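Local structure of probable 2-hydroxyhepta-2,4-diene-1,7-dioate isomerase (Thermus thermophilus, 2DFU) at residues V144-R149 and T254-K259. The protein probably isomerises 2-hydroxyhepta-2,4-diene-1,7-dioate as a metal-binding member of the fumarylacetoacetate hydrolase family. Sequence-based numbering, arbitrary orientation.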
ATOM      1  N   VAL A 144       8.212  -0.652  14.769  1.00 29.67           N
ATOM      2  CA  VAL A 144       8.204  -2.011  15.266  1.00 29.90           C
ATOM      3  C   VAL A 144       7.457  -2.757  14.167  1.00 30.65           C
ATOM      4  O   VAL A 144       6.278  -2.501  13.929  1.00 32.30           O
ATOM      5  CB  VAL A 144       7.422  -2.174  16.580  1.00 29.57           C
ATOM      6  CG1 VAL A 144       7.249  -3.648  16.878  1.00 29.65           C
ATOM      7  CG2 VAL A 144       8.147  -1.492  17.713  1.00 29.34           C
ATOM      8  N   ASP A 145       8.150  -3.650  13.480  1.00 29.62           N
ATOM      9  CA  ASP A 145       7.534  -4.427  12.417  1.00 31.46           C
ATOM     10  C   ASP A 145       6.895  -5.655  13.066  1.00 31.50           C
ATOM     11  O   ASP A 145       7.551  -6.679  13.255  1.00 32.48           O
ATOM     12  CB  ASP A 145       8.614  -4.824  11.392  1.00 33.21           C
ATOM     13  CG  ASP A 145       8.112  -5.801  10.334  1.00 35.17           C
ATOM     14  OD1 ASP A 145       6.897  -6.079  10.286  1.00 36.28           O
ATOM     15  OD2 ASP A 145       8.946  -6.295   9.545  1.00 34.20           O
ATOM     16  N   ILE A 146       5.625  -5.534  13.445  1.00 30.69           N
ATOM     17  CA  ILE A 146       4.908  -6.645  14.064  1.00 29.96           C
ATOM     18  C   ILE A 146       4.743  -7.767  13.034  1.00 31.12           C
ATOM     19  O   ILE A 146       4.302  -7.526  11.907  1.00 29.84           O
ATOM     20  CB  ILE A 146       3.522  -6.202  14.566  1.00 29.61           C
ATOM     21  CG1 ILE A 146       3.679  -5.119  15.640  1.00 26.42           C
ATOM     22  CG2 ILE A 146       2.756  -7.405  15.115  1.00 26.84           C
ATOM     23  CD1 ILE A 146       4.258  -5.626  16.953  1.00 27.72           C
ATOM     24  N   THR A 147       5.082  -8.993  13.431  1.00 30.91           N
ATOM     25  CA  THR A 147       5.020 -10.137  12.527  1.00 31.53           C
ATOM     26  C   THR A 147       4.301 -11.377  13.070  1.00 33.29           C
ATOM     27  O   THR A 147       4.594 -11.848  14.173  1.00 33.15           O
ATOM     28  CB  THR A 147       6.458 -10.581  12.137  1.00 32.78           C
ATOM     29  OG1 THR A 147       7.181  -9.467  11.602  1.00 33.34           O
ATOM     30  CG2 THR A 147       6.415 -11.697  11.124  1.00 32.29           C
ATOM     31  N   ALA A 148       3.369 -11.914  12.288  1.00 32.02           N
ATOM     32  CA  ALA A 148       2.673 -13.130  12.684  1.00 33.03           C
ATOM     33  C   ALA A 148       3.392 -14.243  11.914  1.00 35.07           C
ATOM     34  O   ALA A 148       3.080 -14.515  10.753  1.00 34.25           O
ATOM     35  CB  ALA A 148       1.209 -13.059  12.300  1.00 31.81           C
ATOM     36  N   ARG A 149       4.366 -14.862  12.580  1.00 36.53           N
ATOM     37  CA  ARG A 149       5.206 -15.906  12.000  1.00 40.38           C
ATOM     38  C   ARG A 149       4.541 -17.157  11.451  1.00 39.65           C
ATOM     39  O   ARG A 149       5.000 -17.690  10.447  1.00 40.59           O
ATOM     40  CB  ARG A 149       6.274 -16.343  13.010  1.00 43.79           C
ATOM     41  CG  ARG A 149       7.070 -15.202  13.605  1.00 51.95           C
ATOM     42  CD  ARG A 149       8.542 -15.263  13.224  1.00 57.61           C
ATOM     43  NE  ARG A 149       8.748 -15.188  11.782  1.00 62.42           N
ATOM     44  CZ  ARG A 149       9.862 -14.732  11.215  1.00 65.96           C
ATOM     45  NH1 ARG A 149      10.865 -14.305  11.976  1.00 67.84           N
ATOM     46  NH2 ARG A 149       9.980 -14.710   9.892  1.00 65.90           N
ATOM     47  N   THR A 254       5.343   1.335  22.551  1.00 27.85           N
ATOM     48  CA  THR A 254       4.142   0.663  22.091  1.00 30.43           C
ATOM     49  C   THR A 254       3.851  -0.509  23.018  1.00 31.68           C
ATOM     50  O   THR A 254       4.649  -0.823  23.904  1.00 33.80           O
ATOM     51  CB  THR A 254       4.288   0.159  20.635  1.00 28.76           C
ATOM     52  OG1 THR A 254       3.022  -0.324  20.174  1.00 28.25           O
ATOM     53  CG2 THR A 254       5.295  -0.963  20.554  1.00 31.67           C
ATOM     54  N   LEU A 255       2.705  -1.151  22.831  1.00 33.18           N
ATOM     55  CA  LEU A 255       2.350  -2.277  23.681  1.00 34.46           C
ATOM     56  C   LEU A 255       1.351  -3.215  23.026  1.00 33.77           C
ATOM     57  O   LEU A 255       0.602  -2.831  22.120  1.00 33.64           O
ATOM     58  CB  LEU A 255       1.801  -1.773  25.023  1.00 36.75           C
ATOM     59  CG  LEU A 255       0.516  -0.943  25.039  1.00 38.64           C
ATOM     60  CD1 LEU A 255      -0.677  -1.819  24.702  1.00 42.35           C
ATOM     61  CD2 LEU A 255       0.325  -0.351  26.415  1.00 42.34           C
ATOM     62  N   ILE A 256       1.345  -4.455  23.497  1.00 32.54           N
ATOM     63  CA  ILE A 256       0.449  -5.458  22.966  1.00 31.97           C
ATOM     64  C   ILE A 256      -0.825  -5.526  23.791  1.00 33.97           C
ATOM     65  O   ILE A 256      -0.785  -5.597  25.024  1.00 32.64           O
ATOM     66  CB  ILE A 256       1.116  -6.833  22.964  1.00 31.56           C
ATOM     67  CG1 ILE A 256       2.513  -6.721  22.355  1.00 30.93           C
ATOM     68  CG2 ILE A 256       0.269  -7.818  22.158  1.00 31.87           C
ATOM     69  CD1 ILE A 256       2.521  -6.169  20.930  1.00 31.42           C
ATOM     70  N   GLY A 257      -1.958  -5.496  23.100  1.00 35.06           N
ATOM     71  CA  GLY A 257      -3.235  -5.566  23.780  1.00 35.72           C
ATOM     72  C   GLY A 257      -3.658  -7.003  24.023  1.00 37.18           C
ATOM     73  O   GLY A 257      -2.914  -7.930  23.694  1.00 32.99           O
ATOM     74  N   PRO A 258      -4.856  -7.219  24.602  1.00 38.88           N
ATOM     75  CA  PRO A 258      -5.410  -8.547  24.903  1.00 39.16           C
ATOM     76  C   PRO A 258      -5.614  -9.361  23.632  1.00 39.92           C
ATOM     77  O   PRO A 258      -5.806  -8.792  22.556  1.00 39.96           O
ATOM     78  CB  PRO A 258      -6.742  -8.219  25.579  1.00 39.65           C
ATOM     79  CG  PRO A 258      -6.488  -6.873  26.203  1.00 42.31           C
ATOM     80  CD  PRO A 258      -5.747  -6.158  25.102  1.00 39.11           C
ATOM     81  N   LYS A 259      -5.580 -10.687  23.744  1.00 40.80           N
ATOM     82  CA  LYS A 259      -5.780 -11.514  22.562  1.00 41.47           C
ATOM     83  C   LYS A 259      -7.223 -11.378  22.117  1.00 42.16           C
ATOM     84  O   LYS A 259      -8.133 -11.399  22.937  1.00 41.70           O
ATOM     85  CB  LYS A 259      -5.483 -12.991  22.837  1.00 42.97           C
ATOM     86  CG  LYS A 259      -5.132 -13.746  21.548  1.00 44.04           C
ATOM     87  CD  LYS A 259      -5.886 -15.050  21.408  1.00 43.93           C
ATOM     88  CE  LYS A 259      -5.833 -15.573  19.970  1.00 41.16           C
ATOM     89  NZ  LYS A 259      -4.453 -15.777  19.464  1.00 37.51           N
TER
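Two layers of the beta-rich fumarylacetoacetate hydrolase domain face each other where V144 and I146, at a break in strand 137-148, meet T254 and I256, on strand 250-259. The backbones stay well separated, the CA atoms of V144 and T254 being 8.4 Å apart, so only side-chain ends bridge the gap and no hydrogen bond crosses it. V144 and T254 reach toward each other tip to tip, CG2 of V144 lying 4.1 Å from CG2 of T254. With OG1 of T254 anti to the backbone N (chi1 -172°), its CG2 sits between that N and the carbonyl carbon, and from there it meets V144. Further along, CD1 of I146 approaches CD1 of I256 at 4.4 Å, a loose apolar contact. Strand 250-259 belongs to a five-stranded mixed sheet, running between 102-104 and 241-246, and these neighbours also touch the contact residues: V244 packs on V144, while V102 and L242 pack on both T254 and I256. D145, between V144 and I146, forms salt bridges with K81 and K162 and lies close to E114 and E116, consistent with the acidic metal site of the family. Just after I146, OG1 of T147 donates to O of D145 at 3.3 Å, approaching from above the carbonyl plane, 51° out of it.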